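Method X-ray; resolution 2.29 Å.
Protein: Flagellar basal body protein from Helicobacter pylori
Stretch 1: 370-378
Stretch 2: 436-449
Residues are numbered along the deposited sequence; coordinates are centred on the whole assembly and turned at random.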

ATOM      1  N   LYS A 370       0.678 -15.886   6.316  1.00 45.31           N
ATOM      2  CA  LYS A 370       0.640 -15.036   5.146  1.00 39.91           C
ATOM      3  C   LYS A 370      -0.453 -15.498   4.186  1.00 33.97           C
ATOM      4  O   LYS A 370      -0.577 -16.689   3.888  1.00 32.82           O
ATOM      5  CB  LYS A 370       2.001 -15.023   4.454  1.00 25.85           C
ATOM      6  CG  LYS A 370       2.122 -13.969   3.352  1.00 32.81           C
ATOM      7  CD  LYS A 370       3.469 -14.104   2.621  1.00 42.14           C
ATOM      8  CE  LYS A 370       3.531 -15.383   1.778  1.00 43.95           C
ATOM      9  NZ  LYS A 370       4.922 -15.736   1.344  1.00 46.77           N
ATOM     10  N   TYR A 371      -1.251 -14.540   3.729  1.00 22.53           N
ATOM     11  CA  TYR A 371      -2.155 -14.668   2.602  1.00 24.16           C
ATOM     12  C   TYR A 371      -1.801 -13.588   1.584  1.00 22.19           C
ATOM     13  O   TYR A 371      -1.042 -12.659   1.874  1.00 27.92           O
ATOM     14  CB  TYR A 371      -3.611 -14.542   3.064  1.00 30.57           C
ATOM     15  CG  TYR A 371      -4.105 -15.737   3.844  1.00 29.93           C
ATOM     16  CD1 TYR A 371      -4.912 -16.691   3.240  1.00 35.32           C
ATOM     17  CD2 TYR A 371      -3.770 -15.912   5.183  1.00 37.57           C
ATOM     18  CE1 TYR A 371      -5.376 -17.789   3.939  1.00 41.26           C
ATOM     19  CE2 TYR A 371      -4.227 -17.012   5.898  1.00 41.83           C
ATOM     20  CZ  TYR A 371      -5.036 -17.947   5.267  1.00 47.63           C
ATOM     21  OH  TYR A 371      -5.505 -19.051   5.952  1.00 46.06           O
ATOM     22  N   LEU A 372      -2.327 -13.720   0.371  1.00 18.67           N
ATOM     23  CA  LEU A 372      -1.902 -12.885  -0.748  1.00 28.21           C
ATOM     24  C   LEU A 372      -3.090 -12.086  -1.291  1.00 21.60           C
ATOM     25  O   LEU A 372      -4.004 -12.654  -1.897  1.00 20.87           O
ATOM     26  CB  LEU A 372      -1.265 -13.752  -1.831  1.00 15.20           C
ATOM     27  CG  LEU A 372       0.028 -14.512  -1.481  1.00 40.74           C
ATOM     28  CD1 LEU A 372       0.391 -15.428  -2.650  1.00 33.71           C
ATOM     29  CD2 LEU A 372       1.221 -13.588  -1.136  1.00 25.88           C
ATOM     30  N   LEU A 373      -3.075 -10.775  -1.085  1.00 21.59           N
ATOM     31  CA  LEU A 373      -4.155  -9.907  -1.565  1.00 14.39           C
ATOM     32  C   LEU A 373      -3.849  -9.555  -3.024  1.00 22.56           C
ATOM     33  O   LEU A 373      -2.952  -8.749  -3.316  1.00 17.77           O
ATOM     34  CB  LEU A 373      -4.298  -8.682  -0.664  1.00 16.12           C
ATOM     35  CG  LEU A 373      -5.323  -7.588  -1.061  1.00 28.59           C
ATOM     36  CD1 LEU A 373      -6.554  -8.196  -1.630  1.00 28.41           C
ATOM     37  CD2 LEU A 373      -5.732  -6.705   0.087  1.00 13.94           C
ATOM     38  N   GLN A 374      -4.570 -10.185  -3.953  1.00 17.83           N
ATOM     39  CA  GLN A 374      -4.270 -10.039  -5.369  1.00 18.03           C
ATOM     40  C   GLN A 374      -5.295  -9.146  -6.050  1.00 28.70           C
ATOM     41  O   GLN A 374      -6.458  -9.058  -5.635  1.00 14.26           O
ATOM     42  CB  GLN A 374      -4.195 -11.390  -6.069  1.00 24.03           C
ATOM     43  CG  GLN A 374      -3.025 -12.229  -5.546  1.00 36.57           C
ATOM     44  CD  GLN A 374      -2.735 -13.473  -6.352  1.00 30.33           C
ATOM     45  OE1 GLN A 374      -3.409 -13.773  -7.334  1.00 32.83           O
ATOM     46  NE2 GLN A 374      -1.716 -14.212  -5.931  1.00 29.75           N
ATOM     47  N   SER A 375      -4.821  -8.435  -7.073  1.00 16.56           N
ATOM     48  CA  SER A 375      -5.638  -7.547  -7.887  1.00 22.05           C
ATOM     49  C   SER A 375      -5.223  -7.720  -9.325  1.00 21.73           C
ATOM     50  O   SER A 375      -4.030  -7.688  -9.625  1.00 21.40           O
ATOM     51  CB  SER A 375      -5.469  -6.074  -7.513  1.00 24.13           C
ATOM     52  OG  SER A 375      -6.154  -5.765  -6.329  1.00 17.27           O
ATOM     53  N   GLU A 376      -6.206  -7.867 -10.203  1.00 21.91           N
ATOM     54  CA  GLU A 376      -5.995  -7.852 -11.638  1.00 18.75           C
ATOM     55  C   GLU A 376      -6.781  -6.696 -12.252  1.00 21.02           C
ATOM     56  O   GLU A 376      -7.934  -6.458 -11.887  1.00 30.28           O
ATOM     57  CB  GLU A 376      -6.434  -9.162 -12.236  1.00 17.67           C
ATOM     58  CG  GLU A 376      -5.935 -10.391 -11.495  1.00 20.69           C
ATOM     59  CD  GLU A 376      -6.290 -11.635 -12.275  1.00 25.35           C
ATOM     60  OE1 GLU A 376      -7.164 -12.402 -11.835  1.00 28.86           O
ATOM     61  OE2 GLU A 376      -5.751 -11.792 -13.389  1.00 30.52           O
ATOM     62  N   TYR A 377      -6.159  -6.004 -13.204  1.00 28.83           N
ATOM     63  CA  TYR A 377      -6.648  -4.738 -13.750  1.00 18.87           C
ATOM     64  C   TYR A 377      -6.876  -4.889 -15.248  1.00 24.12           C
ATOM     65  O   TYR A 377      -6.001  -5.392 -15.974  1.00 13.95           O
ATOM     66  CB  TYR A 377      -5.636  -3.599 -13.486  1.00 15.69           C
ATOM     67  CG  TYR A 377      -5.163  -3.450 -12.030  1.00 17.02           C
ATOM     68  CD1 TYR A 377      -5.525  -2.333 -11.266  1.00 14.98           C
ATOM     69  CD2 TYR A 377      -4.339  -4.419 -11.427  1.00 23.51           C
ATOM     70  CE1 TYR A 377      -5.099  -2.187  -9.929  1.00 14.80           C
ATOM     71  CE2 TYR A 377      -3.899  -4.271 -10.117  1.00 13.61           C
ATOM     72  CZ  TYR A 377      -4.293  -3.154  -9.361  1.00 13.46           C
ATOM     73  OH  TYR A 377      -3.877  -3.002  -8.042  1.00 13.43           O
ATOM     74  N   TYR A 378      -8.039  -4.445 -15.713  1.00 25.68           N
ATOM     75  CA  TYR A 378      -8.390  -4.480 -17.125  1.00 17.25           C
ATOM     76  C   TYR A 378      -8.820  -3.081 -17.521  1.00 21.48           C
ATOM     77  O   TYR A 378      -9.711  -2.513 -16.882  1.00 31.96           O
ATOM     78  CB  TYR A 378      -9.513  -5.482 -17.395  1.00 20.93           C
ATOM     79  CG  TYR A 378      -9.286  -6.865 -16.805  1.00 23.98           C
ATOM     80  CD1 TYR A 378      -9.811  -7.218 -15.565  1.00 21.04           C
ATOM     81  CD2 TYR A 378      -8.566  -7.816 -17.491  1.00 14.39           C
ATOM     82  CE1 TYR A 378      -9.603  -8.490 -15.020  1.00 24.46           C
ATOM     83  CE2 TYR A 378      -8.342  -9.070 -16.958  1.00 25.91           C
ATOM     84  CZ  TYR A 378      -8.862  -9.399 -15.725  1.00 29.15           C
ATOM     85  OH  TYR A 378      -8.637 -10.646 -15.208  1.00 38.61           O
TER
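Stretch 2, residues 436-449: TLDFKGNKLTYSLD

A leucine methyl sits almost squarely on a tyrosine ring at the centre of this contact: Leu-373 CD2 lies 3.8 Å from the centroid of the Tyr-446 ring, 8° off its normal. Stretch 2 is a β-hairpin, its strands 436-439 and 442-447 joined by a type I' turn from Phe-439 to Asn-442. Paired backbone bonds close it, among them Phe-439 N to Asn-442 O (2.6 Å) and Leu-437 N to Leu-444 O (3.1 Å). Strand 442-447 runs in the same general sense as strand 370-378, crossing it at -38° with a closest axial approach of 10.8 Å. At this spacing the strands meet through side chains, and the alternating residues Tyr-371, Leu-373, Ser-375 and Tyr-377 point toward the hairpin. Leu-373 also reaches the first hairpin strand, its CD1 packing 3.5 Å from Leu-437 CD1. Near the turn, Phe-439 directs its edge toward the face of Tyr-371 (ring planes at 76°, CE2 of Phe-439 3.7 Å from CG of Tyr-371), while Lys-440 NZ donates a hydrogen bond to Tyr-371 OH at 2.8 Å. Farther along, Ser-375 OG and Tyr-446 OH hydrogen-bond at 2.8 Å. A water extends this polar link, donating to Leu-373 O (2.8 Å from the water O) and hydrogen-bonding with Tyr-446 OH (3.0 Å from the same water O). Beyond it, Leu-448 CD2 approaches Tyr-377 OH at 4.1 Å.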

ATOM      1  N   THR A 436     -14.631  -3.436   0.569  1.00 18.38           N
ATOM      2  CA  THR A 436     -14.635  -4.339   1.720  1.00 27.71           C
ATOM      3  C   THR A 436     -14.500  -5.773   1.240  1.00 25.91           C
ATOM      4  O   THR A 436     -15.362  -6.279   0.515  1.00 26.60           O
ATOM      5  CB  THR A 436     -15.896  -4.187   2.576  1.00 28.93           C
ATOM      6  OG1 THR A 436     -15.894  -2.888   3.186  1.00 35.54           O
ATOM      7  CG2 THR A 436     -15.896  -5.270   3.693  1.00 20.37           C
ATOM      8  N   LEU A 437     -13.401  -6.407   1.612  1.00 33.42           N
ATOM      9  CA  LEU A 437     -13.173  -7.815   1.344  1.00 24.51           C
ATOM     10  C   LEU A 437     -13.458  -8.585   2.613  1.00 17.93           C
ATOM     11  O   LEU A 437     -13.308  -8.057   3.716  1.00 28.53           O
ATOM     12  CB  LEU A 437     -11.727  -8.074   0.923  1.00 26.59           C
ATOM     13  CG  LEU A 437     -11.163  -7.119  -0.117  1.00 26.77           C
ATOM     14  CD1 LEU A 437      -9.736  -7.547  -0.441  1.00 22.45           C
ATOM     15  CD2 LEU A 437     -12.064  -7.089  -1.345  1.00 22.90           C
ATOM     16  N   ASP A 438     -13.831  -9.845   2.457  1.00 27.06           N
ATOM     17  CA  ASP A 438     -13.954 -10.761   3.586  1.00 30.01           C
ATOM     18  C   ASP A 438     -12.674 -11.591   3.706  1.00 31.77           C
ATOM     19  O   ASP A 438     -12.370 -12.414   2.837  1.00 41.96           O
ATOM     20  CB  ASP A 438     -15.176 -11.664   3.436  1.00 36.52           C
ATOM     21  CG  ASP A 438     -15.363 -12.552   4.645  1.00 49.76           C
ATOM     22  OD1 ASP A 438     -14.844 -13.695   4.625  1.00 54.83           O
ATOM     23  OD2 ASP A 438     -15.986 -12.074   5.628  1.00 40.99           O
ATOM     24  N   PHE A 439     -11.942 -11.384   4.790  1.00 25.85           N
ATOM     25  CA  PHE A 439     -10.681 -12.072   5.061  1.00 23.71           C
ATOM     26  C   PHE A 439     -10.896 -13.103   6.180  1.00 19.63           C
ATOM     27  O   PHE A 439     -10.642 -12.827   7.359  1.00 22.77           O
ATOM     28  CB  PHE A 439      -9.608 -11.060   5.445  1.00 21.91           C
ATOM     29  CG  PHE A 439      -8.264 -11.664   5.674  1.00 16.60           C
ATOM     30  CD1 PHE A 439      -7.307 -10.990   6.425  1.00 22.00           C
ATOM     31  CD2 PHE A 439      -7.931 -12.883   5.108  1.00 20.77           C
ATOM     32  CE1 PHE A 439      -6.057 -11.542   6.613  1.00 27.27           C
ATOM     33  CE2 PHE A 439      -6.676 -13.435   5.292  1.00 20.11           C
ATOM     34  CZ  PHE A 439      -5.744 -12.772   6.040  1.00 21.60           C
ATOM     35  N   LYS A 440     -11.328 -14.306   5.786  1.00 21.74           N
ATOM     36  CA  LYS A 440     -11.516 -15.437   6.711  1.00 37.32           C
ATOM     37  C   LYS A 440     -12.463 -15.079   7.851  1.00 36.21           C
ATOM     38  O   LYS A 440     -12.198 -15.381   9.012  1.00 29.32           O
ATOM     39  CB  LYS A 440     -10.178 -15.938   7.268  1.00 28.95           C
ATOM     40  CG  LYS A 440      -9.474 -16.930   6.363  1.00 27.60           C
ATOM     41  CD  LYS A 440      -8.010 -17.096   6.742  1.00 26.46           C
ATOM     42  CE  LYS A 440      -7.861 -17.694   8.115  1.00 32.40           C
ATOM     43  NZ  LYS A 440      -6.445 -18.065   8.412  1.00 37.20           N
ATOM     44  N   GLY A 441     -13.563 -14.403   7.524  1.00 34.99           N
ATOM     45  CA  GLY A 441     -14.487 -13.946   8.537  1.00 39.77           C
ATOM     46  C   GLY A 441     -14.211 -12.563   9.091  1.00 44.44           C
ATOM     47  O   GLY A 441     -14.995 -12.075   9.919  1.00 41.94           O
ATOM     48  N   ASN A 442     -13.140 -11.907   8.664  1.00 36.76           N
ATOM     49  CA  ASN A 442     -12.835 -10.568   9.143  1.00 39.20           C
ATOM     50  C   ASN A 442     -12.975  -9.575   7.997  1.00 42.67           C
ATOM     51  O   ASN A 442     -12.733  -9.910   6.829  1.00 33.30           O
ATOM     52  CB  ASN A 442     -11.424 -10.499   9.744  1.00 33.71           C
ATOM     53  CG  ASN A 442     -11.238 -11.463  10.903  1.00 36.65           C
ATOM     54  OD1 ASN A 442     -10.697 -12.553  10.740  1.00 40.36           O
ATOM     55  ND2 ASN A 442     -11.697 -11.066  12.075  1.00 41.08           N
ATOM     56  N   LYS A 443     -13.376  -8.351   8.338  1.00 38.18           N
ATOM     57  CA  LYS A 443     -13.514  -7.286   7.352  1.00 39.29           C
ATOM     58  C   LYS A 443     -12.166  -6.599   7.153  1.00 33.86           C
ATOM     59  O   LYS A 443     -11.559  -6.107   8.115  1.00 27.95           O
ATOM     60  CB  LYS A 443     -14.576  -6.279   7.785  1.00 43.82           C
ATOM     61  CG  LYS A 443     -16.028  -6.789   7.717  1.00 39.44           C
ATOM     62  CD  LYS A 443     -16.935  -5.879   8.532  1.00 49.94           C
ATOM     63  CE  LYS A 443     -16.384  -5.684   9.958  1.00 64.28           C
ATOM     64  NZ  LYS A 443     -16.734  -4.356  10.558  1.00 69.80           N
ATOM     65  N   LEU A 444     -11.705  -6.567   5.910  1.00 25.26           N
ATOM     66  CA  LEU A 444     -10.518  -5.814   5.524  1.00 24.60           C
ATOM     67  C   LEU A 444     -10.914  -4.701   4.556  1.00 16.05           C
ATOM     68  O   LEU A 444     -11.452  -4.982   3.481  1.00 16.98           O
ATOM     69  CB  LEU A 444      -9.490  -6.748   4.894  1.00 26.87           C
ATOM     70  CG  LEU A 444      -8.106  -6.214   4.500  1.00 30.74           C
ATOM     71  CD1 LEU A 444      -7.224  -7.400   4.229  1.00 24.35           C
ATOM     72  CD2 LEU A 444      -8.164  -5.321   3.262  1.00 13.99           C
ATOM     73  N   THR A 445     -10.587  -3.448   4.915  1.00 25.40           N
ATOM     74  CA  THR A 445     -10.817  -2.281   4.052  1.00 24.19           C
ATOM     75  C   THR A 445      -9.651  -2.142   3.075  1.00 25.86           C
ATOM     76  O   THR A 445      -8.513  -1.926   3.504  1.00 20.99           O
ATOM     77  CB  THR A 445     -10.934  -0.991   4.878  1.00 27.92           C
ATOM     78  OG1 THR A 445     -11.864  -1.168   5.949  1.00 30.01           O
ATOM     79  CG2 THR A 445     -11.358   0.224   3.986  1.00 14.79           C
ATOM     80  N   TYR A 446      -9.928  -2.234   1.770  1.00 25.57           N
ATOM     81  CA  TYR A 446      -8.894  -2.214   0.733  1.00 24.65           C
ATOM     82  C   TYR A 446      -9.061  -0.962  -0.122  1.00 25.51           C
ATOM     83  O   TYR A 446     -10.145  -0.729  -0.670  1.00 22.08           O
ATOM     84  CB  TYR A 446      -8.988  -3.469  -0.134  1.00 14.59           C
ATOM     85  CG  TYR A 446      -7.904  -3.677  -1.191  1.00 22.53           C
ATOM     86  CD1 TYR A 446      -8.160  -4.449  -2.300  1.00 24.31           C
ATOM     87  CD2 TYR A 446      -6.614  -3.192  -1.037  1.00 16.88           C
ATOM     88  CE1 TYR A 446      -7.210  -4.674  -3.256  1.00 26.93           C
ATOM     89  CE2 TYR A 446      -5.650  -3.430  -1.997  1.00 22.03           C
ATOM     90  CZ  TYR A 446      -5.957  -4.176  -3.103  1.00 23.43           C
ATOM     91  OH  TYR A 446      -5.032  -4.435  -4.085  1.00 25.56           O
ATOM     92  N   SER A 447      -8.001  -0.154  -0.222  1.00 16.44           N
ATOM     93  CA  SER A 447      -8.008   1.085  -1.007  1.00 21.74           C
ATOM     94  C   SER A 447      -6.944   1.020  -2.097  1.00 23.39           C
ATOM     95  O   SER A 447      -5.757   0.779  -1.817  1.00 19.95           O
ATOM     96  CB  SER A 447      -7.759   2.331  -0.137  1.00 23.23           C
ATOM     97  OG  SER A 447      -8.765   2.501   0.861  1.00 26.22           O
ATOM     98  N   LEU A 448      -7.375   1.230  -3.334  1.00 20.63           N
ATOM     99  CA  LEU A 448      -6.502   1.108  -4.492  1.00 20.88           C
ATOM    100  C   LEU A 448      -5.763   2.397  -4.836  1.00 24.93           C
ATOM    101  O   LEU A 448      -5.000   2.405  -5.800  1.00 20.80           O
ATOM    102  CB  LEU A 448      -7.323   0.667  -5.701  1.00 13.18           C
ATOM    103  CG  LEU A 448      -7.914  -0.736  -5.533  1.00 20.26           C
ATOM    104  CD1 LEU A 448      -8.891  -1.015  -6.644  1.00 20.34           C
ATOM    105  CD2 LEU A 448      -6.815  -1.836  -5.481  1.00 15.72           C
ATOM    106  N   ASP A 449      -5.963   3.487  -4.094  1.00 23.46           N
ATOM    107  CA  ASP A 449      -5.707   4.792  -4.684  1.00 26.57           C
ATOM    108  C   ASP A 449      -4.535   5.533  -4.078  1.00 13.81           C
ATOM    109  O   ASP A 449      -4.119   6.539  -4.649  1.00 20.05           O
ATOM    110  CB  ASP A 449      -6.961   5.688  -4.608  1.00 25.29           C
ATOM    111  CG  ASP A 449      -7.367   6.015  -3.184  1.00 26.65           C
ATOM    112  OD1 ASP A 449      -7.832   7.151  -2.960  1.00 27.68           O
ATOM    113  OD2 ASP A 449      -7.224   5.135  -2.300  1.00 14.72           O
TER
HETATM  114  O   HOH W   1      -2.803  -6.295  -4.751  1.00 21.02           O